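Local atomic coordinates of Lic12234 (Leptospira interrogans, PDB entry 4TZH), a protein that is of unknown function but is a leucine-rich repeat protein from a pathogen and a putative virulence factor, probably acting by binding other molecules. Residues A[23-26]-A[27-30]; A[34-37]-A[38-41]; A[149-152]-A[153-156]. All blocks are in the same frame, centred on the assembly; numbering follows the deposited sequence.

Contact 1: residues A[23-26]-A[27-30]; sequences LDLS and RNQL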
ATOM      1  N   LEU A  23     -16.486  -2.030  -0.545  1.00 14.52           N
ATOM      2  CA  LEU A  23     -16.633  -3.346  -1.176  1.00 15.34           C
ATOM      3  C   LEU A  23     -15.599  -4.272  -0.553  1.00 14.17           C
ATOM      4  O   LEU A  23     -14.398  -3.965  -0.550  1.00 15.35           O
ATOM      5  CB  LEU A  23     -16.413  -3.260  -2.680  1.00 16.00           C
ATOM      6  CG  LEU A  23     -16.613  -4.590  -3.429  1.00 17.93           C
ATOM      7  CD1 LEU A  23     -18.116  -5.014  -3.453  1.00 20.02           C
ATOM      8  CD2 LEU A  23     -16.105  -4.461  -4.856  1.00 19.75           C
ATOM      9  N   ASP A  24     -16.066  -5.418  -0.065  1.00 14.65           N
ATOM     10  CA  ASP A  24     -15.203  -6.398   0.575  1.00 14.79           C
ATOM     11  C   ASP A  24     -15.319  -7.717  -0.166  1.00 15.12           C
ATOM     12  O   ASP A  24     -16.355  -8.396  -0.068  1.00 16.92           O
ATOM     13  CB  ASP A  24     -15.550  -6.554   2.053  1.00 16.28           C
ATOM     14  CG  ASP A  24     -14.680  -7.532   2.817  1.00 24.76           C
ATOM     15  OD1 ASP A  24     -13.807  -8.154   2.193  1.00 20.55           O
ATOM     16  OD2 ASP A  24     -14.932  -7.736   4.020  1.00 27.12           O
ATOM     17  N   LEU A  25     -14.292  -8.013  -0.962  1.00 14.98           N
ATOM     18  CA  LEU A  25     -14.178  -9.262  -1.703  1.00 14.73           C
ATOM     19  C   LEU A  25     -13.065 -10.101  -1.102  1.00 15.96           C
ATOM     20  O   LEU A  25     -12.454 -10.895  -1.808  1.00 16.71           O
ATOM     21  CB  LEU A  25     -13.948  -9.060  -3.214  1.00 15.96           C
ATOM     22  CG  LEU A  25     -14.970  -8.145  -3.924  1.00 17.78           C
ATOM     23  CD1 LEU A  25     -14.563  -8.025  -5.416  1.00 21.03           C
ATOM     24  CD2 LEU A  25     -16.415  -8.655  -3.764  1.00 19.52           C
ATOM     25  N   SER A  26     -12.790  -9.931   0.183  1.00 14.65           N
ATOM     26  CA  SER A  26     -11.760 -10.760   0.791  1.00 13.72           C
ATOM     27  C   SER A  26     -12.178 -12.248   0.773  1.00 15.98           C
ATOM     28  O   SER A  26     -13.373 -12.555   0.903  1.00 18.07           O
ATOM     29  CB  SER A  26     -11.547 -10.331   2.233  1.00 17.42           C
ATOM     30  OG  SER A  26     -11.173  -8.961   2.254  1.00 17.89           O
ATOM     31  N   ARG A  27     -11.199 -13.144   0.647  1.00 15.79           N
ATOM     32  CA  ARG A  27     -11.447 -14.590   0.678  0.50 15.97           C
ATOM     33  C   ARG A  27     -12.487 -15.019  -0.352  1.00 18.57           C
ATOM     34  O   ARG A  27     -13.357 -15.896  -0.091  1.00 20.26           O
ATOM     35  CB  ARG A  27     -11.840 -15.026   2.083  0.50 20.21           C
ATOM     36  CG  ARG A  27     -10.789 -14.705   3.130  0.50 24.35           C
ATOM     37  CD  ARG A  27     -11.328 -14.956   4.536  0.50 35.46           C
ATOM     38  NE  ARG A  27     -12.630 -14.318   4.758  0.50 42.08           N
ATOM     39  CZ  ARG A  27     -12.803 -13.052   5.124  0.50 52.40           C
ATOM     40  NH1 ARG A  27     -11.756 -12.263   5.335  0.50 38.95           N
ATOM     41  NH2 ARG A  27     -14.024 -12.566   5.290  0.50 40.62           N
ATOM     42  N   ASN A  28     -12.377 -14.460  -1.551  1.00 16.88           N
ATOM     43  CA  ASN A  28     -13.278 -14.826  -2.640  1.00 16.87           C
ATOM     44  C   ASN A  28     -12.580 -15.694  -3.705  1.00 18.58           C
ATOM     45  O   ASN A  28     -13.112 -15.855  -4.794  1.00 20.22           O
ATOM     46  CB  ASN A  28     -13.847 -13.597  -3.338  1.00 17.60           C
ATOM     47  CG  ASN A  28     -15.010 -12.913  -2.626  1.00 20.00           C
ATOM     48  OD1 ASN A  28     -15.165 -12.928  -1.392  1.00 22.87           O
ATOM     49  ND2 ASN A  28     -15.807 -12.254  -3.392  1.00 20.40           N
ATOM     50  N   GLN A  29     -11.365 -16.178  -3.397  1.00 17.84           N
ATOM     51  CA  GLN A  29     -10.553 -16.970  -4.341  1.00 18.58           C
ATOM     52  C   GLN A  29     -10.399 -16.306  -5.713  1.00 21.57           C
ATOM     53  O   GLN A  29     -10.519 -16.930  -6.784  1.00 23.53           O
ATOM     54  CB  GLN A  29     -11.068 -18.427  -4.440  1.00 20.37           C
ATOM     55  CG  GLN A  29     -10.739 -19.216  -3.185  1.00 22.33           C
ATOM     56  CD  GLN A  29      -9.238 -19.427  -3.075  1.00 22.78           C
ATOM     57  OE1 GLN A  29      -8.494 -18.609  -2.489  1.00 20.91           O
ATOM     58  NE2 GLN A  29      -8.787 -20.543  -3.656  1.00 22.29           N
ATOM     59  N   LEU A  30     -10.169 -14.982  -5.680  1.00 18.70           N
ATOM     60  CA  LEU A  30     -10.022 -14.243  -6.922  1.00 18.61           C
ATOM     61  C   LEU A  30      -8.611 -14.395  -7.467  1.00 20.91           C
ATOM     62  O   LEU A  30      -7.648 -14.143  -6.741  1.00 20.58           O
ATOM     63  CB  LEU A  30     -10.262 -12.748  -6.695  1.00 19.03           C
ATOM     64  CG  LEU A  30     -11.635 -12.342  -6.220  1.00 23.00           C
ATOM     65  CD1 LEU A  30     -11.664 -10.849  -5.915  1.00 22.25           C
ATOM     66  CD2 LEU A  30     -12.689 -12.712  -7.281  1.00 27.18           C
TER

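Contact 2: residues A[34-37]-A[38-41]; sequences PKEI and EQLV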
ATOM      1  N   PRO A  34     -12.059  -8.231 -11.473  1.00 21.26           N
ATOM      2  CA  PRO A  34     -12.734  -7.874 -12.731  1.00 21.32           C
ATOM      3  C   PRO A  34     -12.635  -6.404 -13.083  1.00 23.42           C
ATOM      4  O   PRO A  34     -12.708  -5.555 -12.181  1.00 22.91           O
ATOM      5  CB  PRO A  34     -14.195  -8.272 -12.466  1.00 23.84           C
ATOM      6  CG  PRO A  34     -14.072  -9.394 -11.504  1.00 27.85           C
ATOM      7  CD  PRO A  34     -12.984  -8.935 -10.560  1.00 23.81           C
ATOM      8  N   LYS A  35     -12.535  -6.095 -14.391  1.00 23.75           N
ATOM      9  CA  LYS A  35     -12.433  -4.724 -14.890  1.00 23.79           C
ATOM     10  C   LYS A  35     -13.643  -3.888 -14.537  1.00 25.83           C
ATOM     11  O   LYS A  35     -13.517  -2.670 -14.438  1.00 24.50           O
ATOM     12  CB  LYS A  35     -12.212  -4.723 -16.434  1.00 26.23           C
ATOM     13  CG  LYS A  35     -10.889  -5.382 -16.848  1.00 36.48           C
ATOM     14  CD  LYS A  35     -10.700  -5.382 -18.361  1.00 45.37           C
ATOM     15  CE  LYS A  35      -9.374  -5.972 -18.784  1.00 51.42           C
ATOM     16  NZ  LYS A  35      -9.246  -5.996 -20.267  1.00 63.21           N
ATOM     17  N   GLU A  36     -14.798  -4.534 -14.305  1.00 24.92           N
ATOM     18  CA  GLU A  36     -16.060  -3.863 -14.007  1.00 24.78           C
ATOM     19  C   GLU A  36     -15.989  -3.104 -12.684  1.00 23.45           C
ATOM     20  O   GLU A  36     -16.863  -2.273 -12.441  1.00 23.55           O
ATOM     21  CB  GLU A  36     -17.241  -4.845 -14.034  1.00 26.62           C
ATOM     22  CG  GLU A  36     -17.582  -5.344 -15.431  1.00 36.05           C
ATOM     23  CD  GLU A  36     -16.636  -6.370 -16.031  1.00 48.40           C
ATOM     24  OE1 GLU A  36     -15.933  -7.068 -15.261  1.00 35.83           O
ATOM     25  OE2 GLU A  36     -16.596  -6.472 -17.278  1.00 43.29           O
ATOM     26  N   ILE A  37     -14.917  -3.323 -11.865  1.00 21.60           N
ATOM     27  CA  ILE A  37     -14.711  -2.531 -10.653  1.00 20.67           C
ATOM     28  C   ILE A  37     -14.725  -1.026 -11.010  1.00 20.72           C
ATOM     29  O   ILE A  37     -15.136  -0.219 -10.176  1.00 20.56           O
ATOM     30  CB  ILE A  37     -13.346  -2.932  -9.984  1.00 24.20           C
ATOM     31  CG1 ILE A  37     -13.195  -2.330  -8.566  1.00 25.71           C
ATOM     32  CG2 ILE A  37     -12.100  -2.534 -10.846  1.00 25.89           C
ATOM     33  CD1 ILE A  37     -14.011  -3.068  -7.531  1.00 33.33           C
ATOM     34  N   GLU A  38     -14.302  -0.638 -12.246  1.00 20.81           N
ATOM     35  CA  GLU A  38     -14.296   0.790 -12.587  1.00 22.02           C
ATOM     36  C   GLU A  38     -15.676   1.445 -12.520  1.00 23.67           C
ATOM     37  O   GLU A  38     -15.748   2.676 -12.499  1.00 23.57           O
ATOM     38  CB  GLU A  38     -13.696   1.019 -13.973  1.00 25.24           C
ATOM     39  CG  GLU A  38     -14.515   0.420 -15.086  1.00 27.28           C
ATOM     40  CD  GLU A  38     -13.934   0.698 -16.458  1.00 47.61           C
ATOM     41  OE1 GLU A  38     -13.202   1.702 -16.610  1.00 38.73           O
ATOM     42  OE2 GLU A  38     -14.191  -0.110 -17.375  1.00 42.12           O
ATOM     43  N   GLN A  39     -16.754   0.641 -12.525  1.00 21.12           N
ATOM     44  CA  GLN A  39     -18.094   1.238 -12.443  1.00 21.08           C
ATOM     45  C   GLN A  39     -18.415   1.816 -11.050  1.00 20.72           C
ATOM     46  O   GLN A  39     -19.347   2.622 -10.924  1.00 20.95           O
ATOM     47  CB  GLN A  39     -19.163   0.220 -12.820  1.00 23.14           C
ATOM     48  CG  GLN A  39     -19.115  -0.160 -14.293  1.00 26.85           C
ATOM     49  CD  GLN A  39     -20.171  -1.193 -14.598  1.00 38.88           C
ATOM     50  OE1 GLN A  39     -21.333  -1.062 -14.219  1.00 48.09           O
ATOM     51  NE2 GLN A  39     -19.786  -2.235 -15.292  1.00 41.77           N
ATOM     52  N   LEU A  40     -17.658   1.409 -10.014  1.00 17.90           N
ATOM     53  CA  LEU A  40     -17.937   1.820  -8.637  1.00 18.60           C
ATOM     54  C   LEU A  40     -17.239   3.123  -8.364  1.00 21.56           C
ATOM     55  O   LEU A  40     -16.316   3.203  -7.559  1.00 21.98           O
ATOM     56  CB  LEU A  40     -17.524   0.707  -7.661  1.00 18.07           C
ATOM     57  CG  LEU A  40     -18.121  -0.679  -7.971  1.00 19.96           C
ATOM     58  CD1 LEU A  40     -17.731  -1.686  -6.875  1.00 21.11           C
ATOM     59  CD2 LEU A  40     -19.659  -0.624  -8.015  1.00 21.66           C
ATOM     60  N   VAL A  41     -17.677   4.165  -9.083  1.00 20.54           N
ATOM     61  CA  VAL A  41     -16.952   5.439  -9.093  1.00 22.01           C
ATOM     62  C   VAL A  41     -16.827   6.121  -7.736  1.00 22.79           C
ATOM     63  O   VAL A  41     -15.878   6.887  -7.539  1.00 22.80           O
ATOM     64  CB  VAL A  41     -17.538   6.383 -10.142  1.00 26.00           C
ATOM     65  CG1 VAL A  41     -17.369   5.793 -11.541  1.00 26.41           C
ATOM     66  CG2 VAL A  41     -19.010   6.684  -9.852  1.00 26.49           C
TER

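Contact 3: residues A[149-152]-A[153-156]; sequences PDEL and GQLK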
ATOM      1  N   PRO A 149      17.072   3.859   0.871  1.00 31.89           N
ATOM      2  CA  PRO A 149      17.539   5.063   0.150  1.00 32.61           C
ATOM      3  C   PRO A 149      17.580   6.288   1.052  1.00 33.85           C
ATOM      4  O   PRO A 149      16.744   6.412   1.948  1.00 30.75           O
ATOM      5  CB  PRO A 149      16.521   5.237  -0.966  1.00 33.95           C
ATOM      6  CG  PRO A 149      15.248   4.655  -0.396  1.00 37.07           C
ATOM      7  CD  PRO A 149      15.685   3.504   0.496  1.00 32.29           C
ATOM      8  N   ASP A 150      18.546   7.204   0.806  1.00 32.70           N
ATOM      9  CA  ASP A 150      18.666   8.444   1.581  1.00 32.65           C
ATOM     10  C   ASP A 150      17.394   9.284   1.505  1.00 34.54           C
ATOM     11  O   ASP A 150      17.083  10.001   2.459  1.00 33.63           O
ATOM     12  CB  ASP A 150      19.866   9.281   1.115  1.00 36.73           C
ATOM     13  CG  ASP A 150      21.221   8.651   1.352  1.00 46.74           C
ATOM     14  OD1 ASP A 150      21.311   7.730   2.191  1.00 46.87           O
ATOM     15  OD2 ASP A 150      22.198   9.103   0.725  1.00 54.68           O
ATOM     16  N   GLU A 151      16.626   9.155   0.392  1.00 31.40           N
ATOM     17  CA  GLU A 151      15.375   9.883   0.196  1.00 31.09           C
ATOM     18  C   GLU A 151      14.330   9.556   1.261  1.00 32.70           C
ATOM     19  O   GLU A 151      13.410  10.339   1.456  1.00 30.14           O
ATOM     20  CB  GLU A 151      14.809   9.655  -1.214  1.00 31.63           C
ATOM     21  CG  GLU A 151      15.635  10.297  -2.325  1.00 39.47           C
ATOM     22  CD  GLU A 151      16.799   9.482  -2.854  1.00 58.50           C
ATOM     23  OE1 GLU A 151      17.064   8.380  -2.319  1.00 41.56           O
ATOM     24  OE2 GLU A 151      17.442   9.945  -3.824  1.00 59.14           O
ATOM     25  N   LEU A 152      14.494   8.444   2.007  1.00 29.49           N
ATOM     26  CA  LEU A 152      13.565   8.150   3.097  1.00 29.18           C
ATOM     27  C   LEU A 152      13.587   9.270   4.142  1.00 30.24           C
ATOM     28  O   LEU A 152      12.577   9.574   4.772  1.00 28.56           O
ATOM     29  CB  LEU A 152      13.882   6.788   3.723  1.00 30.20           C
ATOM     30  CG  LEU A 152      12.713   6.092   4.406  1.00 34.49           C
ATOM     31  CD1 LEU A 152      11.686   5.627   3.404  1.00 34.86           C
ATOM     32  CD2 LEU A 152      13.180   4.886   5.187  1.00 33.58           C
ATOM     33  N   GLY A 153      14.733   9.940   4.252  1.00 28.65           N
ATOM     34  CA  GLY A 153      14.891  11.056   5.170  1.00 30.27           C
ATOM     35  C   GLY A 153      14.038  12.262   4.826  1.00 34.79           C
ATOM     36  O   GLY A 153      13.899  13.172   5.646  1.00 36.23           O
ATOM     37  N   GLN A 154      13.435  12.278   3.608  1.00 31.44           N
ATOM     38  CA  GLN A 154      12.549  13.359   3.186  1.00 31.18           C
ATOM     39  C   GLN A 154      11.169  13.229   3.810  1.00 34.22           C
ATOM     40  O   GLN A 154      10.371  14.164   3.699  1.00 34.32           O
ATOM     41  CB  GLN A 154      12.415  13.403   1.647  1.00 33.17           C
ATOM     42  CG  GLN A 154      13.737  13.684   0.919  1.00 35.89           C
ATOM     43  CD  GLN A 154      13.692  13.365  -0.566  1.00 57.61           C
ATOM     44  OE1 GLN A 154      12.655  12.985  -1.147  1.00 49.22           O
ATOM     45  NE2 GLN A 154      14.835  13.507  -1.221  1.00 50.71           N
ATOM     46  N   LEU A 155      10.862  12.065   4.435  1.00 28.55           N
ATOM     47  CA  LEU A 155       9.530  11.819   5.007  1.00 26.95           C
ATOM     48  C   LEU A 155       9.445  12.453   6.392  1.00 29.88           C
ATOM     49  O   LEU A 155       9.592  11.790   7.413  1.00 27.33           O
ATOM     50  CB  LEU A 155       9.234  10.306   5.055  1.00 26.23           C
ATOM     51  CG  LEU A 155       9.353   9.564   3.722  1.00 30.64           C
ATOM     52  CD1 LEU A 155       9.073   8.094   3.929  1.00 29.97           C
ATOM     53  CD2 LEU A 155       8.413  10.128   2.678  1.00 34.88           C
ATOM     54  N   LYS A 156       9.189  13.761   6.411  1.00 28.13           N
ATOM     55  CA  LYS A 156       9.215  14.544   7.650  1.00 28.18           C
ATOM     56  C   LYS A 156       8.087  14.265   8.633  1.00 29.97           C
ATOM     57  O   LYS A 156       8.228  14.593   9.817  1.00 30.25           O
ATOM     58  CB  LYS A 156       9.293  16.054   7.344  1.00 32.63           C
ATOM     59  CG  LYS A 156      10.456  16.439   6.429  1.00 40.51           C
ATOM     60  CD  LYS A 156      11.819  16.200   7.077  1.00 54.05           C
ATOM     61  CE  LYS A 156      12.957  16.565   6.155  1.00 69.18           C
ATOM     62  NZ  LYS A 156      14.277  16.312   6.790  1.00 77.46           N
TER

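Contact 1: residues A[23-26]-A[27-30]
Leu25 and Leu30 meet where the chain leaves strand 22-24 and turns. The end of Leu30 comes across the Leu25 side chain. Leu30 CD1 is 4.0 Å from Leu25 CB and also lies near Leu25 CD1. The Asn28 side chain folds back over the same turn, and Asn28 CB is 3.4 Å from Leu25 O. In one of its two modelled conformers, the Arg27 guanidinium lies with one face over Ser26 CB, with Arg27 NH1 3.7 Å from Ser26 CB. In that conformer a bend at chi3 (-50°) brings the flat group back over the serine.

A type II beta turn from Leu25 to Asn28 sets these positions. Just before it, Asp24 forms an Asx turn. Asp24 OD1 accepts from Ser26 N at 2.9 Å and from Ser26 OG at 2.8 Å. The two donors reach it from opposite faces of the carboxylate plane. The hydroxyl is on the syn side, and the amide comes nearly in line with the C-O bond.

Further out, Asn51 takes hydrogen bonds from the amides of Asn28 and Leu30 through OD1 and gives one to Leu25 O through ND2. This is the asparagine cross-linking of neighbouring coils known from leucine-rich repeats. Double gripping of OD1 should hold the Asp24 carboxylate in one rotation.

Contact 2: residues A[34-37]-A[38-41]
Ile37 and Leu40 make the apolar part of this short 3-10 turn. The two side chains cross at about a right angle, and Ile37 CD1 is 4.0 Å from Leu40 CD1. Ile37 has CG1 anti to its amide nitrogen (chi1 -169°), which carries CD1 to the inner side of the turn. Both residues are buried and pack on Leu23 of strand 22-24. Leu40 also touches Leu10 and Ala13 of helix 10-13.

The hydrogen bonds between the two halves are all backbone bonds of the i to i+3 kind. Glu38 N donates to Lys35 O at 3.1 Å. Gln39 N donates to Glu36 O at 2.9 Å, and Leu40 N to Ile37 O at 3.0 Å. All three are nearly straight at hydrogen. Leu40 then sits at the centre of an inverse gamma turn, closed by a weak bond from Val41 N to Gln39 O.

In the polar side chains, a carbon of one residue meets a nitrogen or oxygen of another. Glu36 and Gln39 lie side by side and point the same way. Gln39 NE2 is 3.8 Å from Glu36 CG, and the carboxylate and amide planes are 79° apart. Glu38 takes another path. Its CG stands between the backbone N and the carbonyl carbon (chi1 65°), which places Glu38 CG 3.3 Å from Lys35 O. The rest of that side chain runs out extended.

The chemistry is thus split between two faces. Buried aliphatic groups join the turn to the strand and to helix 10-13, while its acidic and amide groups line the outer side. The carboxylates of Glu36 and Glu38 stay well separated, and any repulsion between them is probably modest.

Contact 3: residues A[149-152]-A[153-156]
Leu152 presses against Leu155 on the buried side of a short 3-10 segment. The side chains approach obliquely, with Leu152 CD1 3.6 Å from Leu155 CD1. Leu152 holds CG away from its amide nitrogen, on the far side of the bond (chi1 -155°), and this sends CD1 along the turn to its partner. Leu155 bends back over the carbonyl of Leu152. Leu155 CG is 3.4 Å from Leu152 O, and Leu155 N donates to Leu152 O at 3.0 Å. Leu155 is also the centre of an inverse gamma turn, where the 3-10 segment gives way to loop. Leu152 further touches Ile129 of an earlier loop.

Gly153 follows directly. Gly153 N donates to Asp150 O at 3.0 Å, with the donor lying above the carbonyl plane and the bond bent to 154° at hydrogen. With no side chain, the glycine puts only backbone against the carbonyl groups of the preceding turn. Its own oxygen receives a weak, long bond from Lys156 NZ.

Glu151 supplies the outer face. It lies alongside Gln154, both pointing the same way. Glu151 CG packs against the end of the glutamine, and the chain of Glu151 bends at chi2 (86°), turning the carboxylate aside. Backbone and side chain of Gln154 both approach Glu151 O. Gln154 N donates to Glu151 O at 2.9 Å, and Gln154 CB is 3.2 Å from Glu151 O.

Short 3-10 segments like this one form the convex side of many leucine-rich repeat solenoids. In the chain it follows strand 137-139 and precedes strand 160-162, neighbours in the parallel sheet. Its two leucines face the interior of the coil.

Contacts 1 and 2 lie in one stretch of chain near the N-terminal end, with centres 14 Å apart. They meet through Leu23, the first residue of contact 1. Leu23 CD2 is 3.7 Å from Ile37 CD1 and 3.8 Å from Leu40 CD1. Strand side and 3-10 side thus share one apolar core. Contact 3 is near the other end of the solenoid, its centre 35 Å from either. It uses the same 3-10 design as contact 2, with Leu152 and Leu155 in place of Ile37 and Leu40. A zinc ion lies about 4 Å from the Ser26 side chain of contact 1. His47, which Ser26 touches, binds a zinc ion together with Asp70.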